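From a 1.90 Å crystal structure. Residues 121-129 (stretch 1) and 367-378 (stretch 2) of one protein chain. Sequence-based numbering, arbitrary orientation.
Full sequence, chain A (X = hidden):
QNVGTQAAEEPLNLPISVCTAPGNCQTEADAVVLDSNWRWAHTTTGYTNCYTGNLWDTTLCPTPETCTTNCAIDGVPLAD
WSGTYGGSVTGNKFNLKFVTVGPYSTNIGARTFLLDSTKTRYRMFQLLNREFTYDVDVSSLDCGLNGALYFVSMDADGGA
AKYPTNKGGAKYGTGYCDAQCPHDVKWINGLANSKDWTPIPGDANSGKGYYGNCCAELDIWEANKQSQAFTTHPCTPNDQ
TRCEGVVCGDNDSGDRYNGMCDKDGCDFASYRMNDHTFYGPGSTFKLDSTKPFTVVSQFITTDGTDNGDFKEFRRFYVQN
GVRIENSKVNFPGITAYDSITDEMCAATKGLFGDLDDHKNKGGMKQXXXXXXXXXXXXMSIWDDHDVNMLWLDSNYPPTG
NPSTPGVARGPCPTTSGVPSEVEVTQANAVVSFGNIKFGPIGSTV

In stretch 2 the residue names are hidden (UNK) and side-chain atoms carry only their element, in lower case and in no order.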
ATOM      1  N   ARG A 121     -11.747  10.030  11.557  1.00 29.78           N
ATOM      2  CA  ARG A 121     -12.013   9.355  10.289  1.00 30.49           C
ATOM      3  C   ARG A 121     -10.772   9.405   9.417  1.00 27.25           C
ATOM      4  O   ARG A 121      -9.955  10.283   9.541  1.00 23.76           O
ATOM      5  CB  ARG A 121     -13.093  10.019   9.434  1.00 34.65           C
ATOM      6  CG  ARG A 121     -14.480  10.126   9.984  1.00 43.06           C
ATOM      7  CD  ARG A 121     -15.106   8.806  10.266  1.00 48.72           C
ATOM      8  NE  ARG A 121     -15.695   8.885  11.607  1.00 59.62           N
ATOM      9  CZ  ARG A 121     -16.985   8.978  11.870  1.00 59.88           C
ATOM     10  NH1 ARG A 121     -17.874   8.977  10.877  1.00 67.03           N
ATOM     11  NH2 ARG A 121     -17.389   9.066  13.136  1.00 64.11           N
ATOM     12  N   TYR A 122     -10.657   8.457   8.517  1.00 23.63           N
ATOM     13  CA  TYR A 122      -9.612   8.556   7.534  1.00 24.55           C
ATOM     14  C   TYR A 122      -9.891   9.783   6.614  1.00 24.40           C
ATOM     15  O   TYR A 122     -11.033  10.028   6.277  1.00 26.15           O
ATOM     16  CB  TYR A 122      -9.565   7.270   6.706  1.00 22.65           C
ATOM     17  CG  TYR A 122      -9.253   6.040   7.530  1.00 22.81           C
ATOM     18  CD1 TYR A 122      -8.131   5.990   8.368  1.00 24.28           C
ATOM     19  CD2 TYR A 122     -10.105   4.967   7.535  1.00 22.98           C
ATOM     20  CE1 TYR A 122      -7.851   4.866   9.141  1.00 23.96           C
ATOM     21  CE2 TYR A 122      -9.816   3.815   8.275  1.00 23.70           C
ATOM     22  CZ  TYR A 122      -8.714   3.779   9.088  1.00 24.05           C
ATOM     23  OH  TYR A 122      -8.460   2.654   9.806  1.00 24.54           O
ATOM     24  N   ARG A 123      -8.845  10.490   6.217  1.00 24.44           N
ATOM     25  CA  ARG A 123      -8.987  11.536   5.232  1.00 26.72           C
ATOM     26  C   ARG A 123      -9.233  10.936   3.871  1.00 27.45           C
ATOM     27  O   ARG A 123      -8.331  10.396   3.275  1.00 31.48           O
ATOM     28  CB  ARG A 123      -7.725  12.377   5.149  1.00 29.87           C
ATOM     29  CG  ARG A 123      -8.067  13.852   4.882  1.00 30.83           C
ATOM     30  CD  ARG A 123      -7.444  14.638   3.731  1.00 36.64           C
ATOM     31  NE  ARG A 123      -8.394  14.705   2.663  1.00 31.60           N
ATOM     32  CZ  ARG A 123      -8.646  15.606   1.726  1.00 29.54           C
ATOM     33  NH1 ARG A 123      -8.189  16.872   1.566  1.00 33.88           N
ATOM     34  NH2 ARG A 123      -9.522  15.195   0.858  1.00 28.23           N
ATOM     35  N   MET A 124     -10.449  10.960   3.400  1.00 25.69           N
ATOM     36  CA  MET A 124     -10.788  10.364   2.151  1.00 27.48           C
ATOM     37  C   MET A 124     -10.413  11.268   0.997  1.00 28.92           C
ATOM     38  O   MET A 124     -10.644  12.490   1.075  1.00 29.30           O
ATOM     39  CB  MET A 124     -12.272  10.074   2.137  1.00 28.50           C
ATOM     40  CG  MET A 124     -12.679   9.160   3.269  1.00 32.94           C
ATOM     41  SD  MET A 124     -11.736   7.616   3.469  1.00 32.31           S
ATOM     42  CE  MET A 124     -12.601   6.739   2.170  1.00 32.92           C
ATOM     43  N   PHE A 125      -9.744  10.752  -0.035  1.00 23.67           N
ATOM     44  CA  PHE A 125      -9.424  11.599  -1.182  1.00 24.82           C
ATOM     45  C   PHE A 125     -10.297  11.231  -2.384  1.00 25.75           C
ATOM     46  O   PHE A 125     -10.296  10.083  -2.781  1.00 23.70           O
ATOM     47  CB  PHE A 125      -7.985  11.415  -1.563  1.00 24.25           C
ATOM     48  CG  PHE A 125      -7.007  11.908  -0.542  1.00 25.32           C
ATOM     49  CD1 PHE A 125      -6.658  11.121   0.565  1.00 25.06           C
ATOM     50  CD2 PHE A 125      -6.408  13.125  -0.685  1.00 26.01           C
ATOM     51  CE1 PHE A 125      -5.739  11.593   1.508  1.00 23.84           C
ATOM     52  CE2 PHE A 125      -5.472  13.591   0.249  1.00 26.98           C
ATOM     53  CZ  PHE A 125      -5.144  12.827   1.344  1.00 27.85           C
ATOM     54  N   GLN A 126     -10.978  12.207  -2.993  1.00 24.70           N
ATOM     55  CA  GLN A 126     -11.728  11.994  -4.255  1.00 26.06           C
ATOM     56  C   GLN A 126     -10.819  12.459  -5.381  1.00 24.89           C
ATOM     57  O   GLN A 126     -10.567  13.638  -5.581  1.00 23.53           O
ATOM     58  CB  GLN A 126     -13.059  12.739  -4.221  1.00 31.74           C
ATOM     59  CG  GLN A 126     -13.738  12.362  -2.889  1.00 34.51           C
ATOM     60  CD  GLN A 126     -15.221  12.620  -2.828  1.00 45.45           C
ATOM     61  OE1 GLN A 126     -16.030  11.687  -2.902  1.00 57.97           O
ATOM     62  NE2 GLN A 126     -15.594  13.859  -2.718  1.00 44.37           N
ATOM     63  N   LEU A 127     -10.217  11.490  -6.046  1.00 24.72           N
ATOM     64  CA  LEU A 127      -8.999  11.728  -6.837  1.00 24.81           C
ATOM     65  C   LEU A 127      -9.253  12.062  -8.284  1.00 24.69           C
ATOM     66  O   LEU A 127      -8.311  12.515  -8.981  1.00 24.87           O
ATOM     67  CB  LEU A 127      -8.056  10.474  -6.748  1.00 25.26           C
ATOM     68  CG  LEU A 127      -7.451  10.210  -5.376  1.00 24.80           C
ATOM     69  CD1 LEU A 127      -6.877   8.777  -5.267  1.00 28.39           C
ATOM     70  CD2 LEU A 127      -6.368  11.281  -5.116  1.00 29.30           C
ATOM     71  N   LEU A 128     -10.470  11.808  -8.783  1.00 24.76           N
ATOM     72  CA  LEU A 128     -10.717  12.046 -10.188  1.00 24.31           C
ATOM     73  C   LEU A 128     -10.586  13.516 -10.503  1.00 24.05           C
ATOM     74  O   LEU A 128     -11.099  14.367  -9.768  1.00 23.18           O
ATOM     75  CB  LEU A 128     -12.139  11.612 -10.577  1.00 27.11           C
ATOM     76  CG  LEU A 128     -12.432  10.126 -10.744  1.00 32.23           C
ATOM     77  CD1 LEU A 128     -13.807   9.867 -11.306  1.00 33.32           C
ATOM     78  CD2 LEU A 128     -11.424   9.483 -11.662  1.00 33.15           C
ATOM     79  N   ASN A 129      -9.968  13.812 -11.629  1.00 23.94           N
ATOM     80  CA  ASN A 129      -9.667  15.176 -12.105  1.00 24.09           C
ATOM     81  C   ASN A 129      -8.872  15.974 -11.078  1.00 24.70           C
ATOM     82  O   ASN A 129      -9.063  17.206 -10.868  1.00 24.45           O
ATOM     83  CB  ASN A 129     -10.967  15.886 -12.469  1.00 24.91           C
ATOM     84  CG  ASN A 129     -10.733  17.042 -13.394  1.00 27.83           C
ATOM     85  OD1 ASN A 129      -9.940  16.955 -14.297  1.00 24.79           O
ATOM     86  ND2 ASN A 129     -11.376  18.151 -13.126  1.00 30.01           N
ATOM     87  N   UNK A 367     -12.029   1.497 -11.958  1.00 21.38           N
ATOM     88  CA  UNK A 367     -11.053   2.060 -11.052  1.00 21.49           C
ATOM     89  C   UNK A 367     -11.506   3.457 -10.715  1.00 21.63           C
ATOM     90  O   UNK A 367     -11.413   3.936  -9.572  1.00 21.31           O
ATOM     91  c   UNK A 367      -9.643   2.168 -11.740  1.00 20.10           C
ATOM     92  c   UNK A 367      -8.813   2.065  -8.011  1.00 22.74           C
ATOM     93  s   UNK A 367      -8.064   1.449  -9.518  1.00 24.98           S
ATOM     94  c   UNK A 367      -8.555   2.650 -10.784  1.00 19.94           C
ATOM     95  N   UNK A 368     -11.957   4.184 -11.704  1.00 22.40           N
ATOM     96  CA  UNK A 368     -12.361   5.582 -11.364  1.00 21.81           C
ATOM     97  C   UNK A 368     -13.602   5.716 -10.469  1.00 22.55           C
ATOM     98  O   UNK A 368     -13.777   6.721  -9.790  1.00 23.78           O
ATOM     99  N   UNK A 369     -14.491   4.757 -10.509  1.00 23.06           N
ATOM    100  CA  UNK A 369     -15.673   4.782  -9.631  1.00 26.46           C
ATOM    101  C   UNK A 369     -15.220   4.691  -8.169  1.00 29.24           C
ATOM    102  O   UNK A 369     -15.825   5.329  -7.238  1.00 25.81           O
ATOM    103  c   UNK A 369     -16.611   3.651  -9.980  1.00 28.72           C
ATOM    104  c   UNK A 369     -17.256   3.788 -11.358  1.00 34.94           C
ATOM    105  c   UNK A 369     -18.230   4.975 -11.558  1.00 40.22           C
ATOM    106  o   UNK A 369     -18.551   5.739 -10.615  1.00 51.04           O
ATOM    107  o   UNK A 369     -18.702   5.159 -12.696  1.00 45.93           O
ATOM    108  N   UNK A 370     -14.134   3.927  -7.935  1.00 26.24           N
ATOM    109  CA  UNK A 370     -13.590   3.875  -6.576  1.00 23.56           C
ATOM    110  C   UNK A 370     -13.070   5.189  -6.129  1.00 22.24           C
ATOM    111  O   UNK A 370     -13.257   5.566  -4.960  1.00 25.54           O
ATOM    112  c   UNK A 370     -12.465   2.855  -6.505  1.00 23.11           C
ATOM    113  N   UNK A 371     -12.344   5.855  -7.041  1.00 22.59           N
ATOM    114  CA  UNK A 371     -11.718   7.148  -6.795  1.00 23.70           C
ATOM    115  C   UNK A 371     -12.750   8.271  -6.588  1.00 27.39           C
ATOM    116  O   UNK A 371     -12.524   9.217  -5.817  1.00 27.85           O
ATOM    117  s   UNK A 371      -8.896   6.447  -9.786  1.00 24.03           S
ATOM    118  c   UNK A 371     -10.817   7.481  -7.994  1.00 24.80           C
ATOM    119  c   UNK A 371      -9.619   6.535  -8.158  1.00 23.73           C
ATOM    120  c   UNK A 371      -8.044   8.022  -9.921  1.00 25.42           C
ATOM    121  N   UNK A 372     -13.864   8.143  -7.288  1.00 28.77           N
ATOM    122  CA  UNK A 372     -14.987   9.072  -7.182  1.00 31.27           C
ATOM    123  C   UNK A 372     -15.638   8.955  -5.802  1.00 32.05           C
ATOM    124  O   UNK A 372     -15.894   9.972  -5.170  1.00 32.97           O
ATOM    125  n   UNK A 372     -17.201  10.934 -11.198  1.00 34.18           N
ATOM    126  n   UNK A 372     -17.103   9.111 -12.534  1.00 34.54           N
ATOM    127  c   UNK A 372     -17.423   9.659 -11.393  1.00 31.04           C
ATOM    128  c   UNK A 372     -18.367   9.530  -9.147  1.00 39.89           C
ATOM    129  n   UNK A 372     -17.961   8.949 -10.451  1.00 37.56           N
ATOM    130  c   UNK A 372     -16.068   8.764  -8.239  1.00 32.47           C
ATOM    131  c   UNK A 372     -17.215   9.819  -8.198  1.00 39.76           C
ATOM    132  N   UNK A 373     -15.896   7.739  -5.329  1.00 31.13           N
ATOM    133  CA  UNK A 373     -16.408   7.546  -3.954  1.00 33.68           C
ATOM    134  C   UNK A 373     -15.435   8.028  -2.855  1.00 35.69           C
ATOM    135  O   UNK A 373     -15.872   8.423  -1.820  1.00 33.96           O
ATOM    136  n   UNK A 373     -18.609   4.661   0.016  1.00 63.43           N
ATOM    137  c   UNK A 373     -18.304   6.123  -0.148  1.00 61.66           C
ATOM    138  c   UNK A 373     -16.839   6.125  -3.749  1.00 39.67           C
ATOM    139  c   UNK A 373     -18.175   6.537  -1.607  1.00 59.27           C
ATOM    140  c   UNK A 373     -17.075   5.731  -2.303  1.00 52.70           C
ATOM    141  N   UNK A 374     -14.129   8.050  -3.085  1.00 28.37           N
ATOM    142  CA  UNK A 374     -13.180   8.458  -2.063  1.00 26.30           C
ATOM    143  C   UNK A 374     -12.379   7.229  -1.551  1.00 25.88           C
ATOM    144  O   UNK A 374     -12.932   6.204  -1.325  1.00 26.02           O
ATOM    145  N   UNK A 375     -11.058   7.378  -1.464  1.00 24.02           N
ATOM    146  CA  UNK A 375     -10.136   6.352  -1.007  1.00 22.21           C
ATOM    147  C   UNK A 375      -9.275   6.890   0.111  1.00 22.36           C
ATOM    148  O   UNK A 375      -8.942   8.100   0.141  1.00 23.16           O
ATOM    149  c   UNK A 375      -9.257   5.910  -2.188  1.00 20.46           C
ATOM    150  s   UNK A 375      -9.285   4.736  -4.780  1.00 23.08           S
ATOM    151  c   UNK A 375      -8.751   3.135  -4.133  1.00 20.67           C
ATOM    152  c   UNK A 375     -10.164   5.331  -3.302  1.00 20.36           C
ATOM    153  N   UNK A 376      -8.850   5.979   1.006  1.00 21.22           N
ATOM    154  CA  UNK A 376      -7.915   6.254   2.069  1.00 21.45           C
ATOM    155  C   UNK A 376      -6.464   6.136   1.657  1.00 22.72           C
ATOM    156  O   UNK A 376      -6.128   5.297   0.815  1.00 22.54           O
ATOM    157  c   UNK A 376      -8.191   5.328   3.229  1.00 22.11           C
ATOM    158  N   UNK A 377      -5.591   6.919   2.288  1.00 20.28           N
ATOM    159  CA  UNK A 377      -4.163   6.968   1.943  1.00 22.60           C
ATOM    160  C   UNK A 377      -3.414   6.077   2.956  1.00 21.88           C
ATOM    161  O   UNK A 377      -3.583   6.217   4.182  1.00 21.49           O
ATOM    162  c   UNK A 377      -3.592   8.382   2.008  1.00 21.58           C
ATOM    163  c   UNK A 377      -1.681   9.937   2.204  1.00 23.22           C
ATOM    164  c   UNK A 377      -1.695   8.140   0.458  1.00 22.01           C
ATOM    165  c   UNK A 377      -2.104   8.511   1.896  1.00 21.25           C
ATOM    166  N   UNK A 378      -2.595   5.205   2.394  1.00 20.42           N
ATOM    167  CA  UNK A 378      -1.740   4.235   3.113  1.00 19.51           C
ATOM    168  C   UNK A 378      -0.276   4.514   2.806  1.00 19.42           C
ATOM    169  O   UNK A 378       0.092   4.710   1.627  1.00 18.13           O
ATOM    170  c   UNK A 378      -1.392   1.783   3.631  1.00 21.04           C
ATOM    171  c   UNK A 378      -2.013   2.792   2.644  1.00 20.14           C
ATOM    172  c   UNK A 378      -3.543   2.533   2.515  1.00 21.51           C
TER
HETATM  173  O   HOH W   1      -6.611   8.516   4.196  1.00 25.03           O

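Position 367 carries two carbons, a sulfur and a last carbon in an unbranched row, which makes it Met 367, an apolar chain in a buried helical position, not touching stretch 1. Position 368 has no side-chain atoms and is Gly 368. A CB here would lie a tight 3.5 Å from Leu 128 CD2, so the bare backbone leaves room for that leucine, whose CD1 rests 3.5 Å from Gly 368 O.

Position 369 bears three carbons, the third carrying two oxygens. That is a carboxylate, so the residue is Glu 369, which points away from stretch 1. Position 370 has a single carbon: Ala 370, an apolar methyl suited to burial, out of reach of stretch 1.

Position 371 has the same atoms as 367 and is Met 371. Pointing toward stretch 1, it brings Met 371 CE to 4.0 Å from Leu 127 CB and 4.1 Å from Leu 128 CD2, a long, unbranched apolar chain suited to packing against both leucines. At 372, three carbons lead to a nitrogen and then a carbon with two more nitrogens, a guanidinium: Arg 372. Leu 128 CD1 lies over one face of it, 3.6 Å from Arg 372 NH1, while Arg 372 NE forms a salt bridge with Glu 369 OE1 (3.3 Å), giving that carboxylate its partner.

Four carbons in a row ending in nitrogen identify 373 as Lys 373, exposed and pointing away, as suits a charged chain. Position 374 has no side chain and is Gly 374. Its positive phi, 109° with psi 133°, would jam a CB against the preceding carbonyl, and that CB would also sit 3.6 Å from Met 124 CB.

Position 375 is again an unbranched C, C, S, C chain: Met 375, apolar and buried, directed away while its backbone pairs with Phe 125. One carbon at 376 gives Ala 376; its methyl packs against Tyr 122 CB and Met 124 SD, each 4.2 Å from Ala 376 CB. Four carbons forked at the second make 377 Leu 377, a buried apolar chain whose CB lies 3.9 Å from Phe 125 CE1. Three carbons branching at the first make 378 Val 378, likewise apolar and buried.

The contact combines backbone pairing with apolar packing, notably by Leu 128 and Met 371. Phe 125 N donates to Met 375 O (2.8 Å) and Met 375 N to Phe 125 O (3.1 Å), a single antiparallel bridge; Leu 127 N also donates a hydrogen bond to Met 371 O (3.2 Å). A water links Arg 123 O and Leu 377 N, 2.7 Å from each.

Stretch 2 367-378: MGEAMRKGMALV
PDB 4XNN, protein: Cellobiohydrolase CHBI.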